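PDB 4UID: surface layer protein from Geobacillus stearothermophilus, which probably assembles with copies of itself into the crystalline surface layer of the bacterial cell, this chain being its domains 4 and 5. Local coordinates for residues Leu22-Asn27 against Lys108-Leu113; Pro87-Val92 against Pro104-Ala109. One frame throughout, in Å; residues are numbered along the deposited sequence.

Contact 1: residues Leu22-Asn27 against Lys108-Leu113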
loop_
_atom_site.group_PDB
_atom_site.type_symbol
_atom_site.label_atom_id
_atom_site.label_comp_id
_atom_site.label_asym_id
_atom_site.label_seq_id
_atom_site.Cartn_x
_atom_site.Cartn_y
_atom_site.Cartn_z
ATOM N N LEU A 22 7.008 5.798 0.131
ATOM C CA LEU A 22 6.294 6.508 1.177
ATOM C C LEU A 22 5.005 7.141 0.697
ATOM O O LEU A 22 5.033 8.004 -0.175
ATOM C CB LEU A 22 7.181 7.595 1.764
ATOM C CG LEU A 22 6.583 8.368 2.944
ATOM C CD1 LEU A 22 6.689 7.580 4.248
ATOM C CD2 LEU A 22 7.231 9.740 3.053
ATOM N N TYR A 23 3.885 6.753 1.301
ATOM C CA TYR A 23 2.577 7.301 0.916
ATOM C C TYR A 23 2.194 8.531 1.704
ATOM O O TYR A 23 2.793 8.809 2.739
ATOM C CB TYR A 23 1.492 6.240 0.996
ATOM C CG TYR A 23 1.708 5.159 -0.021
ATOM C CD1 TYR A 23 1.829 5.476 -1.370
ATOM C CD2 TYR A 23 1.800 3.827 0.356
ATOM C CE1 TYR A 23 2.052 4.504 -2.316
ATOM C CE2 TYR A 23 2.007 2.845 -0.586
ATOM C CZ TYR A 23 2.137 3.194 -1.923
ATOM O OH TYR A 23 2.347 2.233 -2.882
ATOM N N ALA A 24 1.207 9.274 1.205
ATOM C CA ALA A 24 0.720 10.458 1.907
ATOM C C ALA A 24 0.250 10.137 3.318
ATOM O O ALA A 24 0.366 10.979 4.208
ATOM C CB ALA A 24 -0.386 11.130 1.124
ATOM N N ASN A 25 -0.259 8.918 3.511
ATOM C CA ASN A 25 -0.794 8.462 4.787
ATOM C C ASN A 25 0.268 8.106 5.833
ATOM O O ASN A 25 -0.072 7.658 6.927
ATOM C CB ASN A 25 -1.778 7.292 4.579
ATOM C CG ASN A 25 -1.109 6.026 4.053
ATOM O OD1 ASN A 25 0.103 5.865 4.126
ATOM N ND2 ASN A 25 -1.905 5.123 3.506
ATOM N N GLY A 26 1.543 8.276 5.501
ATOM C CA GLY A 26 2.611 7.905 6.422
ATOM C C GLY A 26 3.146 6.488 6.339
ATOM O O GLY A 26 4.193 6.220 6.921
ATOM N N ASN A 27 2.462 5.587 5.626
ATOM C CA ASN A 27 2.973 4.213 5.398
ATOM C C ASN A 27 4.261 4.125 4.583
ATOM O O ASN A 27 4.487 4.889 3.641
ATOM C CB ASN A 27 1.910 3.302 4.762
ATOM C CG ASN A 27 0.650 3.176 5.607
ATOM O OD1 ASN A 27 0.670 3.412 6.815
ATOM N ND2 ASN A 27 -0.451 2.817 4.968
ATOM N N LYS A 108 4.142 9.473 -2.356
ATOM C CA LYS A 108 3.225 9.005 -3.391
ATOM C C LYS A 108 1.803 9.160 -2.913
ATOM O O LYS A 108 1.562 9.216 -1.702
ATOM C CB LYS A 108 3.550 7.577 -3.807
ATOM C CG LYS A 108 4.827 7.481 -4.646
ATOM C CD LYS A 108 5.235 6.032 -4.855
ATOM C CE LYS A 108 5.832 5.800 -6.235
ATOM N NZ LYS A 108 5.514 4.430 -6.738
ATOM N N ALA A 109 0.871 9.279 -3.859
ATOM C CA ALA A 109 -0.564 9.292 -3.534
ATOM C C ALA A 109 -0.916 7.974 -2.890
ATOM O O ALA A 109 -0.351 6.938 -3.262
ATOM C CB ALA A 109 -1.420 9.528 -4.769
ATOM N N ASN A 110 -1.812 8.013 -1.908
ATOM C CA ASN A 110 -2.259 6.773 -1.267
ATOM C C ASN A 110 -2.927 5.807 -2.241
ATOM O O ASN A 110 -3.537 6.247 -3.235
ATOM C CB ASN A 110 -3.223 7.039 -0.117
ATOM C CG ASN A 110 -2.702 8.067 0.841
ATOM O OD1 ASN A 110 -1.539 8.008 1.253
ATOM N ND2 ASN A 110 -3.554 9.038 1.192
ATOM N N PRO A 111 -2.812 4.488 -1.956
ATOM C CA PRO A 111 -3.559 3.435 -2.629
ATOM C C PRO A 111 -5.034 3.747 -2.734
ATOM O O PRO A 111 -5.634 4.236 -1.785
ATOM C CB PRO A 111 -3.374 2.265 -1.694
ATOM C CG PRO A 111 -1.978 2.446 -1.212
ATOM C CD PRO A 111 -1.810 3.919 -1.033
ATOM N N VAL A 112 -5.589 3.517 -3.913
ATOM C CA VAL A 112 -7.047 3.486 -4.138
ATOM C C VAL A 112 -7.327 2.258 -5.021
ATOM O O VAL A 112 -6.406 1.742 -5.648
ATOM C CB VAL A 112 -7.572 4.793 -4.791
ATOM C CG1 VAL A 112 -7.464 5.964 -3.819
ATOM C CG2 VAL A 112 -6.835 5.085 -6.093
ATOM N N LEU A 113 -8.575 1.802 -5.073
ATOM C CA LEU A 113 -8.920 0.608 -5.827
ATOM C C LEU A 113 -8.848 0.860 -7.342
ATOM O O LEU A 113 -9.507 1.748 -7.877
ATOM C CB LEU A 113 -10.300 0.111 -5.427
ATOM C CG LEU A 113 -10.980 -0.871 -6.387
ATOM C CD1 LEU A 113 -10.472 -2.296 -6.201
ATOM C CD2 LEU A 113 -12.495 -0.790 -6.274
#
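Pro111 sets its CD over the middle of the Tyr23 ring, 3.7 Å from the ring centroid and only 6° off the ring normal, a CH-pi contact made squarely on the face. Tyr23 CG stands beside the backbone N and anti to the carbonyl carbon (chi1 -66°), which turns the ring along the path of 108-111. There Lys108 CB and the carbonyl O of Ala109 also approach it obliquely, the latter reaching Tyr23 CD1 at 3.2 Å. Backbone bonds bracket the tyrosine: Lys108 N gives a nearly straight bond (171°) to Leu22 O at 2.8 Å, in the carbonyl plane, and Ala24 N returns a weak, bent one to Lys108 O, forming a single beta bridge between Tyr23 and Lys108. Further on, Asn110 reaches into the type I turn Tyr23-Gly26, where its OD1 accepts from the N of Asn25, the third residue of the turn, at 2.8 Å, a bent bond whose donor is somewhat tilted from the amide plane. Ala24 CB touches the same oxygen.

The outer side is looser. Beyond CB the Lys108 chain departs from the turn, and the side chain of exposed Asn25 merely lies against that of Asn110, the amide planes nearly parallel but not hydrogen-bonded to each other; Asn25 OD1 accepts from Asn27 N at 2.8 Å, closing an Asx turn. Replacing Tyr23 with an alanine would probably leave Pro111 CD without the ring face it rests on and open a gap beside Lys108 CB. Tyr141 also meets the Tyr23 ring, with the planes inclined, and its OH donates a hydrogen bond to Ala109 O, while Gln140 bonds to Asn110 O and Val112 N. The arrangement is that of an interdomain linker, leaving strand 99-107 and anchored on a beta turn before it enters strand 113-118 of the next domain.

Contact 2: residues Pro87-Val92 against Pro104-Ala109; sequences PGTALV and PVTVKA
An antiparallel beta hairpin of the bacterial Ig-like (BIG2) domain, formed by strands 88-96 and 99-107, holds this contact. The short strand segments 88-92 and 104-107 run 4.7 Å apart at closest approach, with their directions 151° apart. Two hydrogen-bonded pairs give the register. Gly88 N reaches Val107 O at 3.1 Å and Val107 N reaches Gly88 O at 3.0 Å; two residues along, Ala90 and Val105 exchange bonds both ways, each 2.8 Å between N and O. Thr89-Thr106 and Leu91-Pro104 are the alternating non-hydrogen-bonded pairs, and at the first of them Thr89 CA makes a CA-H...O contact with Val105 O.

Side chains divide by face. Ala90, Val105 and Val107 lie on the buried one, where Val105 CG2, beside its backbone N, comes to 3.9 Å from Val92 CB. Val107 takes the same rotamer (chi1 -177°), and here it is the CG1 branch, anti to the backbone N, that packs against Pro87 CA at the start of the hairpin arm. On the other, more exposed face are Thr89, Thr106, Leu91 and Pro104; Leu91 CD2 leans over Pro104 CA at 4.0 Å, whereas the two threonine hydroxyls stay too far apart to bond. Past the last pair, the Pro87 ring lies along the backbone leaving the strand, its CG 3.9 Å from Ala109 CB.

Beneath the buried face, Leu74 of strand 74-76 touches Ala90, Val92 and Val107. Within the three-stranded sheet, strand 88-96 is central, with 99-107 on one flank and 65-68 on the other.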
loop_
_atom_site.group_PDB
_atom_site.type_symbol
_atom_site.label_atom_id
_atom_site.label_comp_id
_atom_site.label_asym_id
_atom_site.label_seq_id
_atom_site.Cartn_x
_atom_site.Cartn_y
_atom_site.Cartn_z
ATOM N N PRO A 87 0.907 14.066 -1.708
ATOM C CA PRO A 87 1.887 13.661 -2.737
ATOM C C PRO A 87 2.659 14.824 -3.390
ATOM O O PRO A 87 2.121 15.925 -3.532
ATOM C CB PRO A 87 1.034 12.921 -3.790
ATOM C CG PRO A 87 -0.377 12.995 -3.314
ATOM C CD PRO A 87 -0.334 13.288 -1.845
ATOM N N GLY A 88 3.907 14.552 -3.767
ATOM C CA GLY A 88 4.804 15.498 -4.435
ATOM C C GLY A 88 6.249 15.177 -4.083
ATOM O O GLY A 88 6.541 14.094 -3.539
ATOM N N THR A 89 7.155 16.112 -4.379
ATOM C CA THR A 89 8.583 15.938 -4.103
ATOM C C THR A 89 9.058 17.015 -3.163
ATOM O O THR A 89 8.844 18.204 -3.392
ATOM C CB THR A 89 9.430 15.936 -5.404
ATOM O OG1 THR A 89 9.161 14.743 -6.152
ATOM C CG2 THR A 89 10.943 15.986 -5.114
ATOM N N ALA A 90 9.710 16.585 -2.099
ATOM C CA ALA A 90 10.307 17.511 -1.160
ATOM C C ALA A 90 11.831 17.365 -1.127
ATOM O O ALA A 90 12.360 16.253 -1.246
ATOM C CB ALA A 90 9.712 17.299 0.228
ATOM N N LEU A 91 12.529 18.486 -0.964
ATOM C CA LEU A 91 13.955 18.455 -0.712
ATOM C C LEU A 91 14.227 18.646 0.753
ATOM O O LEU A 91 13.834 19.631 1.365
ATOM C CB LEU A 91 14.689 19.502 -1.535
ATOM C CG LEU A 91 14.787 19.200 -3.025
ATOM C CD1 LEU A 91 15.104 20.500 -3.746
ATOM C CD2 LEU A 91 15.836 18.133 -3.309
ATOM N N VAL A 92 14.910 17.667 1.306
ATOM C CA VAL A 92 15.243 17.617 2.716
ATOM C C VAL A 92 16.728 18.009 2.947
ATOM O O VAL A 92 17.565 17.754 2.079
ATOM C CB VAL A 92 14.809 16.229 3.250
ATOM C CG1 VAL A 92 15.931 15.441 3.915
ATOM C CG2 VAL A 92 13.575 16.377 4.128
ATOM N N PRO A 104 16.423 14.245 -2.164
ATOM C CA PRO A 104 14.995 14.283 -2.489
ATOM C C PRO A 104 14.219 13.240 -1.690
ATOM O O PRO A 104 14.783 12.231 -1.246
ATOM C CB PRO A 104 14.945 13.950 -3.987
ATOM C CG PRO A 104 16.363 13.834 -4.441
ATOM C CD PRO A 104 17.191 13.567 -3.224
ATOM N N VAL A 105 12.942 13.525 -1.467
ATOM C CA VAL A 105 12.014 12.608 -0.823
ATOM C C VAL A 105 10.728 12.716 -1.624
ATOM O O VAL A 105 10.270 13.824 -1.960
ATOM C CB VAL A 105 11.722 12.954 0.656
ATOM C CG1 VAL A 105 11.109 11.765 1.378
ATOM C CG2 VAL A 105 12.970 13.390 1.405
ATOM N N THR A 106 10.169 11.559 -1.949
ATOM C CA THR A 106 8.967 11.484 -2.749
ATOM C C THR A 106 7.875 10.932 -1.861
ATOM O O THR A 106 8.065 9.889 -1.222
ATOM C CB THR A 106 9.171 10.568 -3.983
ATOM O OG1 THR A 106 10.364 10.956 -4.677
ATOM C CG2 THR A 106 7.996 10.667 -4.952
ATOM N N VAL A 107 6.753 11.654 -1.810
ATOM C CA VAL A 107 5.501 11.140 -1.246
ATOM C C VAL A 107 4.620 10.708 -2.408
ATOM O O VAL A 107 4.394 11.469 -3.354
ATOM C CB VAL A 107 4.764 12.204 -0.430
ATOM C CG1 VAL A 107 3.517 11.615 0.197
ATOM C CG2 VAL A 107 5.676 12.805 0.630
ATOM N N LYS A 108 4.142 9.473 -2.356
ATOM C CA LYS A 108 3.225 9.005 -3.391
ATOM C C LYS A 108 1.803 9.160 -2.913
ATOM O O LYS A 108 1.562 9.216 -1.702
ATOM C CB LYS A 108 3.550 7.577 -3.807
ATOM C CG LYS A 108 4.827 7.481 -4.646
ATOM C CD LYS A 108 5.235 6.032 -4.855
ATOM C CE LYS A 108 5.832 5.800 -6.235
ATOM N NZ LYS A 108 5.514 4.430 -6.738
ATOM N N ALA A 109 0.871 9.279 -3.859
ATOM C CA ALA A 109 -0.564 9.292 -3.534
ATOM C C ALA A 109 -0.916 7.974 -2.890
ATOM O O ALA A 109 -0.351 6.938 -3.262
ATOM C CB ALA A 109 -1.420 9.528 -4.769
#

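In the fold
Contacts 1 and 2 share Lys108 and Ala109, so the chain passes from strand 99-107 of the first Ig-like domain straight into the linker, and their centres are 12 Å apart. Their surfaces also meet directly: Val107 CG1, on the buried face of the hairpin, lies 3.4 Å from Ala24 N, and Pro87 CD lies 3.7 Å from Ala24 CB, so the turn of contact 1 rests against the end of the hairpin. The centre of contact 1 is about 6 Å from the centre of the chain and that of contact 2 about 16 Å, matching a junction between two domains and a site within one of them.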